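Local coordinates for protein acyl-coenzyme A oxidase 3 (Yarrowia lipolytica, PDB 5YS9) that oxidises acyl-CoA substrates to (2E)-enoyl-CoA with molecular oxygen, releasing hydrogen peroxide, and uses FAD as cofactor in peroxisomal fatty acid beta-oxidation, at residues R502-P507 with T616-H621; K508-A513 with F589-I594; N69-Y74 with F660-Q665; L639-I644 with I648-G653. All blocks are in the same frame, centred on the assembly; numbering follows the deposited sequence.

Contact 1: R502-P507 with T616-H621; sequences RDLKDP and TELVNH
Lys505 and Leu618 are the residues whose backbones come closest, their CA atoms 7.9 Å apart, where a loop passes beside helix 609-628. The loop reverses through a type I beta turn from Asp503 to Asp506. Its inner side is tied by the Asp503 carboxylate, to which Lys505 N donates a weak bond, and by a backbone bond, also weak, from Asp506 N to Asp503 O. Asp506 then serves as N-cap of helix 507-534, its OD1 accepting from Lys508 N.

Leu618 forms the helix side of the contact, and its two methyl groups divide the work. CD1 comes up against Leu504 CB at 3.3 Å, a snug fit made with the root of that leucine and not with its branched end. CD2 takes the aliphatic part of Lys505, lying 4.1 Å from Lys505 CG, which sits beside its own backbone N (chi1 -63°), and here the two side chains cross at about a right angle.

This is plain structural packing: the loop leading into helix 507-534 rests on helix 609-628 within the all-helical C-terminal part of the acyl-CoA oxidase. Around the small apolar patch the helices close in. Lys505 O accepts from Asn587 of helix 579-596, and Val619 packs on that same helix and on Arg353 of helix 349-385, while Thr616 touches Gln549 of the second subunit.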
# COMPACT_ATOMS: atom_id res chain seq x y z
N ARG A 502 -33.50 -20.33 0.39
CA ARG A 502 -32.50 -21.36 0.34
C ARG A 502 -31.43 -21.13 1.38
O ARG A 502 -31.33 -20.07 1.98
CB ARG A 502 -31.85 -21.44 -1.04
CG ARG A 502 -32.82 -21.37 -2.20
CD ARG A 502 -32.60 -22.51 -3.17
NE ARG A 502 -31.75 -22.16 -4.30
CZ ARG A 502 -31.73 -20.99 -4.92
NH1 ARG A 502 -30.92 -20.81 -5.94
NH2 ARG A 502 -32.51 -20.00 -4.53
N ASP A 503 -30.65 -22.16 1.63
CA ASP A 503 -29.55 -22.09 2.58
C ASP A 503 -28.31 -21.37 2.05
O ASP A 503 -27.73 -21.75 1.05
CB ASP A 503 -29.16 -23.51 2.99
CG ASP A 503 -28.31 -23.54 4.23
OD1 ASP A 503 -28.26 -22.54 4.95
OD2 ASP A 503 -27.68 -24.57 4.48
N LEU A 504 -27.90 -20.36 2.80
CA LEU A 504 -26.70 -19.59 2.54
C LEU A 504 -25.43 -20.30 2.99
O LEU A 504 -24.34 -19.78 2.76
CB LEU A 504 -26.82 -18.20 3.18
CG LEU A 504 -27.75 -17.30 2.38
CD1 LEU A 504 -28.18 -16.07 3.16
CD2 LEU A 504 -27.10 -16.88 1.05
N LYS A 505 -25.55 -21.47 3.61
CA LYS A 505 -24.41 -22.30 3.94
C LYS A 505 -24.11 -23.31 2.84
O LYS A 505 -23.08 -24.00 2.88
CB LYS A 505 -24.62 -23.00 5.28
CG LYS A 505 -24.75 -22.07 6.48
CD LYS A 505 -25.30 -22.77 7.74
CE LYS A 505 -26.83 -22.69 7.88
NZ LYS A 505 -27.23 -22.22 9.24
N ASP A 506 -24.96 -23.38 1.83
CA ASP A 506 -24.81 -24.36 0.77
C ASP A 506 -23.91 -23.76 -0.32
O ASP A 506 -24.29 -22.82 -1.00
CB ASP A 506 -26.20 -24.67 0.20
CG ASP A 506 -26.21 -25.75 -0.89
OD1 ASP A 506 -25.17 -26.12 -1.50
OD2 ASP A 506 -27.34 -26.23 -1.15
N PRO A 507 -22.74 -24.36 -0.55
CA PRO A 507 -21.92 -23.92 -1.69
C PRO A 507 -22.64 -23.79 -3.05
O PRO A 507 -22.34 -22.85 -3.80
CB PRO A 507 -20.81 -24.97 -1.75
CG PRO A 507 -20.73 -25.51 -0.37
CD PRO A 507 -22.14 -25.53 0.11
N THR A 616 -24.15 -11.19 7.01
CA THR A 616 -23.29 -10.67 8.09
C THR A 616 -23.16 -11.72 9.22
O THR A 616 -22.04 -12.07 9.63
CB THR A 616 -23.70 -9.25 8.57
OG1 THR A 616 -23.42 -8.34 7.52
CG2 THR A 616 -22.91 -8.80 9.76
N GLU A 617 -24.27 -12.29 9.65
CA GLU A 617 -24.24 -13.25 10.73
C GLU A 617 -23.42 -14.49 10.35
O GLU A 617 -22.69 -15.04 11.16
CB GLU A 617 -25.65 -13.61 11.15
CG GLU A 617 -25.71 -14.42 12.44
CD GLU A 617 -27.05 -14.30 13.14
OE1 GLU A 617 -27.50 -13.15 13.34
OE2 GLU A 617 -27.64 -15.35 13.50
N LEU A 618 -23.52 -14.90 9.09
CA LEU A 618 -22.81 -16.10 8.64
C LEU A 618 -21.30 -15.89 8.58
O LEU A 618 -20.57 -16.73 9.06
CB LEU A 618 -23.37 -16.57 7.31
CG LEU A 618 -24.76 -17.24 7.47
CD1 LEU A 618 -25.33 -17.65 6.12
CD2 LEU A 618 -24.69 -18.43 8.42
N VAL A 619 -20.87 -14.73 8.08
CA VAL A 619 -19.46 -14.33 8.06
C VAL A 619 -18.88 -14.33 9.51
O VAL A 619 -17.82 -14.88 9.74
CB VAL A 619 -19.28 -12.93 7.40
CG1 VAL A 619 -17.86 -12.42 7.57
CG2 VAL A 619 -19.61 -12.97 5.93
N ASN A 620 -19.59 -13.71 10.47
CA ASN A 620 -19.23 -13.80 11.91
C ASN A 620 -19.12 -15.21 12.40
O ASN A 620 -18.11 -15.56 13.06
CB ASN A 620 -20.23 -13.09 12.80
CG ASN A 620 -20.23 -11.59 12.62
OD1 ASN A 620 -19.35 -11.03 11.98
ND2 ASN A 620 -21.25 -10.93 13.15
N HIS A 621 -20.10 -16.03 12.04
CA HIS A 621 -20.08 -17.46 12.42
C HIS A 621 -18.87 -18.21 11.87
O HIS A 621 -18.19 -18.91 12.62
CB HIS A 621 -21.39 -18.15 12.03
CG HIS A 621 -21.37 -19.63 12.16
ND1 HIS A 621 -21.28 -20.48 11.07
CD2 HIS A 621 -21.44 -20.43 13.25
CE1 HIS A 621 -21.25 -21.73 11.49
NE2 HIS A 621 -21.34 -21.72 12.81

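Contact 2: K508-A513 with F589-I594; sequences KVLIEA and FTLWSI
Leu510 of helix 507-534 meets three residues of helix 579-596 in turn, and the two short segments run in roughly the same direction, with a crossing angle of 38° and axes 10.7 Å apart at their closest. Thr590 comes first. Its methyl CG2 touches the base of the leucine, 3.7 Å from Leu510 CB, and also brushes CD1. With OG1 beside the backbone N (chi1 -63°), the hydroxyl bonds to Ala586 O one turn back, which leaves the methyl to face the neighbouring helix.

Leu591 follows, its side chain lying across that of Leu510 at about a right angle. Although its CB does not aim at the other helix, the branch end swings in, bringing Leu591 CD2 to 3.4 Å from Leu510 CD2, while its CG sits 3.8 Å from Leu510 CD1.

Ser593 turns to its own helix: OG donates to Phe589 O at 2.8 Å from above the carbonyl plane, and that oxygen also accepts from Ser593 N. The same hydroxyl is bonded to Arg559 NE of helix 547-573. Ile594, one turn beyond Thr590, completes the set with the end of its longer branch, CD1 standing 3.9 Å from Leu510 CD2.

Helices 547-573 and 609-628 extend the packing, through Tyr567 against Leu510 and Leu618 against Leu591. What joins these two helices of the C-terminal helical region is therefore purely apolar: the threonine hydroxyl is satisfied within its own helix, so the contact probably rests on close fit and the burial of apolar surface.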
# COMPACT_ATOMS: atom_id res chain seq x y z
N LYS A 508 -23.58 -24.68 -3.37
CA LYS A 508 -24.26 -24.60 -4.67
C LYS A 508 -25.07 -23.33 -4.84
O LYS A 508 -25.27 -22.85 -5.97
CB LYS A 508 -25.10 -25.85 -4.96
CG LYS A 508 -24.22 -27.08 -5.16
CD LYS A 508 -24.92 -28.15 -5.98
CE LYS A 508 -24.43 -29.55 -5.61
NZ LYS A 508 -25.18 -30.05 -4.42
N VAL A 509 -25.49 -22.76 -3.73
CA VAL A 509 -26.35 -21.58 -3.74
C VAL A 509 -25.48 -20.33 -3.94
O VAL A 509 -25.72 -19.51 -4.84
CB VAL A 509 -27.16 -21.52 -2.43
CG1 VAL A 509 -27.95 -20.23 -2.33
CG2 VAL A 509 -28.07 -22.76 -2.33
N LEU A 510 -24.46 -20.24 -3.09
CA LEU A 510 -23.47 -19.17 -3.15
C LEU A 510 -22.77 -19.16 -4.53
O LEU A 510 -22.50 -18.08 -5.08
CB LEU A 510 -22.46 -19.33 -2.01
CG LEU A 510 -22.94 -19.44 -0.55
CD1 LEU A 510 -21.73 -19.68 0.36
CD2 LEU A 510 -23.73 -18.23 -0.09
N ILE A 511 -22.51 -20.33 -5.12
CA ILE A 511 -22.00 -20.34 -6.51
C ILE A 511 -23.00 -19.68 -7.49
O ILE A 511 -22.64 -18.79 -8.30
CB ILE A 511 -21.62 -21.74 -6.96
CG1 ILE A 511 -20.30 -22.15 -6.26
CG2 ILE A 511 -21.44 -21.80 -8.48
CD1 ILE A 511 -19.96 -23.63 -6.34
N GLU A 512 -24.26 -20.07 -7.37
CA GLU A 512 -25.30 -19.57 -8.24
C GLU A 512 -25.41 -18.04 -8.09
O GLU A 512 -25.55 -17.31 -9.07
CB GLU A 512 -26.63 -20.26 -7.94
CG GLU A 512 -27.72 -20.06 -8.99
CD GLU A 512 -29.10 -20.29 -8.39
OE1 GLU A 512 -29.83 -19.32 -8.11
OE2 GLU A 512 -29.44 -21.45 -8.15
N ALA A 513 -25.29 -17.58 -6.86
CA ALA A 513 -25.38 -16.15 -6.59
C ALA A 513 -24.24 -15.31 -7.25
O ALA A 513 -24.49 -14.20 -7.69
CB ALA A 513 -25.41 -15.92 -5.08
N PHE A 589 -14.67 -17.17 2.72
CA PHE A 589 -14.28 -16.42 1.54
C PHE A 589 -15.51 -15.89 0.81
O PHE A 589 -15.66 -14.68 0.58
CB PHE A 589 -13.39 -17.26 0.61
CG PHE A 589 -13.03 -16.55 -0.65
CD1 PHE A 589 -12.26 -15.38 -0.61
CD2 PHE A 589 -13.49 -17.00 -1.89
CE1 PHE A 589 -11.96 -14.69 -1.79
CE2 PHE A 589 -13.17 -16.32 -3.07
CZ PHE A 589 -12.40 -15.17 -3.02
N THR A 590 -16.42 -16.81 0.51
CA THR A 590 -17.46 -16.55 -0.43
C THR A 590 -18.51 -15.61 0.17
O THR A 590 -18.99 -14.67 -0.50
CB THR A 590 -18.07 -17.88 -0.94
OG1 THR A 590 -17.08 -18.64 -1.66
CG2 THR A 590 -19.24 -17.60 -1.87
N LEU A 591 -18.86 -15.84 1.44
CA LEU A 591 -19.84 -15.00 2.12
C LEU A 591 -19.29 -13.62 2.47
O LEU A 591 -20.02 -12.63 2.49
CB LEU A 591 -20.32 -15.72 3.35
CG LEU A 591 -21.19 -16.95 3.00
CD1 LEU A 591 -21.19 -17.97 4.11
CD2 LEU A 591 -22.62 -16.52 2.68
N TRP A 592 -17.99 -13.58 2.77
CA TRP A 592 -17.32 -12.32 3.03
C TRP A 592 -17.37 -11.48 1.73
O TRP A 592 -17.77 -10.31 1.76
CB TRP A 592 -15.89 -12.57 3.59
CG TRP A 592 -15.06 -11.36 3.61
CD1 TRP A 592 -15.14 -10.32 4.49
CD2 TRP A 592 -14.02 -11.03 2.70
NE1 TRP A 592 -14.23 -9.38 4.19
CE2 TRP A 592 -13.52 -9.77 3.09
CE3 TRP A 592 -13.49 -11.67 1.57
CZ2 TRP A 592 -12.48 -9.11 2.39
CZ3 TRP A 592 -12.45 -11.00 0.86
CH2 TRP A 592 -11.96 -9.74 1.28
N SER A 593 -17.01 -12.12 0.61
CA SER A 593 -17.03 -11.48 -0.70
C SER A 593 -18.39 -10.92 -1.07
O SER A 593 -18.46 -9.87 -1.71
CB SER A 593 -16.63 -12.47 -1.78
OG SER A 593 -15.34 -12.97 -1.57
N ILE A 594 -19.44 -11.64 -0.72
CA ILE A 594 -20.81 -11.19 -0.89
C ILE A 594 -21.08 -9.97 -0.02
O ILE A 594 -21.69 -9.02 -0.45
CB ILE A 594 -21.79 -12.32 -0.55
CG1 ILE A 594 -21.73 -13.41 -1.61
CG2 ILE A 594 -23.22 -11.81 -0.42
CD1 ILE A 594 -22.40 -14.70 -1.24

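Contact 3: N69-Y74 with F660-Q665; sequences NVSGDY and FAKVNQ
Lys662 reaches from helix 655-666 to Ser71 in a type I beta turn (Val70 to Asp73), joining the N-terminal part of the acyl-CoA oxidase chain to its C-terminal helical part, nearly 600 residues apart in sequence.

Polar contact carries the whole junction. The ammonium NZ of Lys662 donates to the hydroxyl oxygen of Ser71, NZ to OG being 3.2 Å. A second, weak bond of 3.4 Å goes from Lys662 NZ to Ser71 O, so one residue offers both oxygens to one charge. Ser71 turns its hydroxyl away from its own amide nitrogen and beside its carbonyl carbon (chi1 153°), which brings OG and O together as a two-pronged acceptor. The lysine is not fully extended; bends at chi2 and chi4 (-62° and -64°) lead its tip onto the pair.

Neighbouring groups add further contacts. Tyr74 OH hydrogen-bonds to Asn645 O, and the Lys662 side chain packs on Pro647. On the same helix Phe660 makes an edge-to-face ring contact with Trp263 of the second subunit.

At the junction itself the last carbon of the lysine comes close as well: Lys662 CE follows its nitrogen to within 3.5 Å of Ser71 O.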
# COMPACT_ATOMS: atom_id res chain seq x y z
N ASN A 69 21.40 -16.70 2.42
CA ASN A 69 20.74 -16.34 3.65
C ASN A 69 20.20 -14.91 3.63
O ASN A 69 20.90 -13.97 3.33
CB ASN A 69 21.79 -16.50 4.75
CG ASN A 69 21.29 -16.13 6.11
OD1 ASN A 69 20.52 -16.85 6.70
ND2 ASN A 69 21.76 -15.02 6.61
N VAL A 70 18.94 -14.77 3.99
CA VAL A 70 18.24 -13.51 3.90
C VAL A 70 18.20 -12.79 5.22
O VAL A 70 17.84 -11.63 5.27
CB VAL A 70 16.82 -13.68 3.31
CG1 VAL A 70 16.94 -14.11 1.86
CG2 VAL A 70 15.99 -14.68 4.12
N SER A 71 18.64 -13.45 6.28
CA SER A 71 18.51 -12.89 7.64
C SER A 71 18.92 -11.38 7.80
O SER A 71 18.27 -10.63 8.52
CB SER A 71 19.25 -13.76 8.63
OG SER A 71 19.66 -12.95 9.72
N GLY A 72 19.96 -10.94 7.10
CA GLY A 72 20.46 -9.56 7.23
C GLY A 72 20.17 -8.64 6.08
O GLY A 72 20.74 -7.56 5.99
N ASP A 73 19.25 -9.04 5.20
CA ASP A 73 18.95 -8.26 4.01
C ASP A 73 18.19 -6.95 4.33
O ASP A 73 18.23 -6.02 3.54
CB ASP A 73 18.17 -9.09 2.98
CG ASP A 73 18.99 -10.22 2.34
OD1 ASP A 73 20.13 -10.48 2.72
OD2 ASP A 73 18.47 -10.88 1.43
N TYR A 74 17.52 -6.84 5.48
CA TYR A 74 16.75 -5.62 5.72
C TYR A 74 17.65 -4.37 5.89
O TYR A 74 17.23 -3.27 5.57
CB TYR A 74 15.73 -5.78 6.86
CG TYR A 74 14.72 -6.90 6.68
CD1 TYR A 74 13.71 -6.86 5.66
CD2 TYR A 74 14.74 -8.01 7.52
CE1 TYR A 74 12.78 -7.91 5.52
CE2 TYR A 74 13.84 -9.08 7.38
CZ TYR A 74 12.86 -9.02 6.39
OH TYR A 74 11.99 -10.06 6.36
N PHE A 660 13.15 -8.88 20.19
CA PHE A 660 14.22 -8.19 20.95
C PHE A 660 15.62 -8.76 20.55
O PHE A 660 16.60 -7.98 20.46
CB PHE A 660 13.97 -8.28 22.47
CG PHE A 660 14.88 -7.42 23.34
CD1 PHE A 660 14.78 -6.04 23.32
CD2 PHE A 660 15.78 -7.99 24.22
CE1 PHE A 660 15.56 -5.22 24.15
CE2 PHE A 660 16.59 -7.21 25.03
CZ PHE A 660 16.47 -5.82 25.01
N ALA A 661 15.70 -10.07 20.30
CA ALA A 661 16.96 -10.68 19.90
C ALA A 661 17.42 -10.13 18.58
O ALA A 661 18.61 -9.87 18.43
CB ALA A 661 16.87 -12.22 19.84
N LYS A 662 16.48 -9.94 17.64
CA LYS A 662 16.79 -9.59 16.24
C LYS A 662 17.29 -8.15 16.18
O LYS A 662 18.31 -7.84 15.54
CB LYS A 662 15.56 -9.80 15.32
CG LYS A 662 15.86 -10.49 14.00
CD LYS A 662 16.79 -9.68 13.15
CE LYS A 662 16.99 -10.28 11.75
NZ LYS A 662 17.65 -11.60 11.74
N VAL A 663 16.59 -7.27 16.89
CA VAL A 663 16.96 -5.88 16.98
C VAL A 663 18.38 -5.67 17.52
O VAL A 663 19.15 -4.94 16.89
CB VAL A 663 15.88 -5.09 17.76
CG1 VAL A 663 16.41 -3.82 18.39
CG2 VAL A 663 14.72 -4.79 16.84
N ASN A 664 18.71 -6.32 18.64
CA ASN A 664 20.05 -6.20 19.27
C ASN A 664 21.14 -6.84 18.46
O ASN A 664 22.21 -6.32 18.43
CB ASN A 664 20.05 -6.77 20.70
CG ASN A 664 19.32 -5.85 21.66
OD1 ASN A 664 18.11 -5.97 21.87
ND2 ASN A 664 20.02 -4.89 22.18
N GLN A 665 20.86 -7.95 17.77
CA GLN A 665 21.85 -8.59 16.89
C GLN A 665 22.27 -7.67 15.76
O GLN A 665 23.43 -7.51 15.52
CB GLN A 665 21.32 -9.90 16.30
CG GLN A 665 21.36 -11.02 17.31
CD GLN A 665 20.47 -12.23 17.00
OE1 GLN A 665 20.40 -13.16 17.81
NE2 GLN A 665 19.79 -12.23 15.86

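Contact 4: L639-I644 with I648-G653; sequences LSDWFI and IGNYDG
Asp641 and Asn650 set a carboxylate beside an amide, the two planes 32° apart and the side chains crossing at about a right angle, with Asp641 CG 3.7 Å from Asn650 CG. Asp641 thereby links two motifs: helix 641-644, whose N-cap is Ser640, and a type I beta turn from Asn650 to Gly653. On the far side of the short helix the aromatic groups pack among themselves: Trp642 CE3 stands 3.7 Å above the centre of one face of the Phe643 ring, whose edge has Ser640 OG in its plane, while the edge of Trp642 meets Phe643 CE1. Tyr651 engages Arg31 in a cation-pi contact.

The turn ends on Gly653, whose positive phi (83°) suits glycine. Asp641, in the first turn of the helix, holds the opening of that beta turn through its carboxylate. Asp641 CG lies beside its own backbone N, which aims the group at the loop.

One turn along the helix, Ile644 lays its CG2 methyl against the Gly649 carbonyl, 3.4 Å from O, an approach eased by the glycine having no side chain there, and the same oxygen accepts from Arg326 on helix 300-330. Ile644 also makes apolar contact with Ile323 of that long helix, so both segments settle against it.

The hydrogen bond across the two segments runs from Tyr651 N to the syn lone pair of Asp641 OD1, 2.8 Å long with an N-H...O angle of 155°.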
# COMPACT_ATOMS: atom_id res chain seq x y z
N LEU A 639 6.11 -23.38 6.32
CA LEU A 639 7.18 -22.40 6.21
C LEU A 639 8.07 -22.51 7.43
O LEU A 639 7.59 -22.42 8.53
CB LEU A 639 6.59 -20.99 6.12
CG LEU A 639 5.70 -20.69 4.89
CD1 LEU A 639 5.05 -19.34 5.02
CD2 LEU A 639 6.50 -20.80 3.59
N SER A 640 9.37 -22.68 7.22
CA SER A 640 10.33 -22.60 8.30
C SER A 640 10.56 -21.13 8.66
O SER A 640 10.16 -20.20 7.92
CB SER A 640 11.66 -23.26 7.92
OG SER A 640 12.27 -22.55 6.85
N ASP A 641 11.23 -20.93 9.79
CA ASP A 641 11.45 -19.61 10.26
C ASP A 641 12.31 -18.83 9.24
O ASP A 641 12.21 -17.61 9.13
CB ASP A 641 12.13 -19.66 11.61
CG ASP A 641 11.21 -20.06 12.75
OD1 ASP A 641 9.98 -20.06 12.57
OD2 ASP A 641 11.74 -20.32 13.87
N TRP A 642 13.13 -19.52 8.47
CA TRP A 642 13.95 -18.87 7.47
C TRP A 642 13.08 -18.19 6.40
O TRP A 642 13.42 -17.07 6.00
CB TRP A 642 14.91 -19.87 6.87
CG TRP A 642 15.98 -19.33 5.94
CD1 TRP A 642 17.25 -18.96 6.29
CD2 TRP A 642 15.88 -19.16 4.50
NE1 TRP A 642 17.92 -18.57 5.18
CE2 TRP A 642 17.12 -18.69 4.07
CE3 TRP A 642 14.86 -19.35 3.57
CZ2 TRP A 642 17.38 -18.39 2.73
CZ3 TRP A 642 15.12 -19.08 2.20
CH2 TRP A 642 16.38 -18.62 1.80
N PHE A 643 11.97 -18.85 5.99
CA PHE A 643 11.02 -18.30 4.96
C PHE A 643 10.11 -17.22 5.51
O PHE A 643 9.68 -16.30 4.78
CB PHE A 643 10.16 -19.39 4.27
CG PHE A 643 10.90 -20.17 3.24
CD1 PHE A 643 10.98 -19.72 1.95
CD2 PHE A 643 11.58 -21.32 3.58
CE1 PHE A 643 11.72 -20.43 0.99
CE2 PHE A 643 12.30 -22.04 2.64
CZ PHE A 643 12.37 -21.59 1.35
N ILE A 644 9.78 -17.37 6.78
CA ILE A 644 9.01 -16.39 7.50
C ILE A 644 9.78 -15.09 7.61
O ILE A 644 9.23 -14.03 7.42
CB ILE A 644 8.66 -16.92 8.90
CG1 ILE A 644 7.69 -18.09 8.79
CG2 ILE A 644 8.10 -15.84 9.80
CD1 ILE A 644 6.28 -17.68 8.50
N ILE A 648 8.46 -11.92 14.89
CA ILE A 648 7.13 -12.05 15.46
C ILE A 648 6.34 -13.21 14.84
O ILE A 648 5.35 -13.65 15.39
CB ILE A 648 6.36 -10.72 15.44
CG1 ILE A 648 6.11 -10.24 14.02
CG2 ILE A 648 7.13 -9.66 16.21
CD1 ILE A 648 5.23 -9.02 13.94
N GLY A 649 6.76 -13.66 13.67
CA GLY A 649 6.16 -14.78 12.99
C GLY A 649 6.77 -16.17 13.13
O GLY A 649 6.37 -17.08 12.43
N ASN A 650 7.76 -16.33 13.99
CA ASN A 650 8.42 -17.65 14.16
C ASN A 650 7.46 -18.73 14.66
O ASN A 650 6.43 -18.43 15.35
CB ASN A 650 9.65 -17.57 15.07
CG ASN A 650 10.79 -16.76 14.45
OD1 ASN A 650 10.87 -16.58 13.22
ND2 ASN A 650 11.67 -16.25 15.31
N TYR A 651 7.80 -19.97 14.37
CA TYR A 651 6.93 -21.10 14.63
C TYR A 651 6.60 -21.26 16.11
O TYR A 651 5.47 -21.51 16.46
CB TYR A 651 7.62 -22.36 14.13
CG TYR A 651 6.82 -23.61 14.32
CD1 TYR A 651 5.95 -24.04 13.36
CD2 TYR A 651 6.94 -24.35 15.47
CE1 TYR A 651 5.21 -25.18 13.53
CE2 TYR A 651 6.20 -25.49 15.65
CZ TYR A 651 5.33 -25.89 14.66
OH TYR A 651 4.59 -27.03 14.82
N ASP A 652 7.60 -21.10 16.97
CA ASP A 652 7.40 -21.30 18.40
C ASP A 652 6.55 -20.26 19.10
O ASP A 652 6.05 -20.49 20.18
CB ASP A 652 8.70 -21.64 19.12
CG ASP A 652 9.54 -20.44 19.44
OD1 ASP A 652 9.27 -19.35 18.94
OD2 ASP A 652 10.48 -20.58 20.20
N GLY A 653 6.38 -19.11 18.47
CA GLY A 653 5.52 -18.09 19.01
C GLY A 653 6.10 -17.21 20.08
O GLY A 653 5.38 -16.47 20.71

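How the contacts relate
Contacts 1 and 2 form one buried, apolar neighbourhood with centres 9 Å apart; they share helix 507-534, which begins at the last residue of contact 1's first segment, and the Arg502-Glu512 salt bridge (NH1 to OE2 2.7 Å) binds them further. Contacts 3 and 4 make a second neighbourhood, 13 Å between centres, where Asn69 OD1 lies 3.5 Å from Trp642 NE1. Chemistry follows location: leucine packing in the first pair, polar bonds in the second, with contact 3 a surface junction and contact 4 partly buried. Contacts 1 and 3, though 44 Å apart between centres, both border the second subunit, whereas contacts 2 and 4 do not touch it.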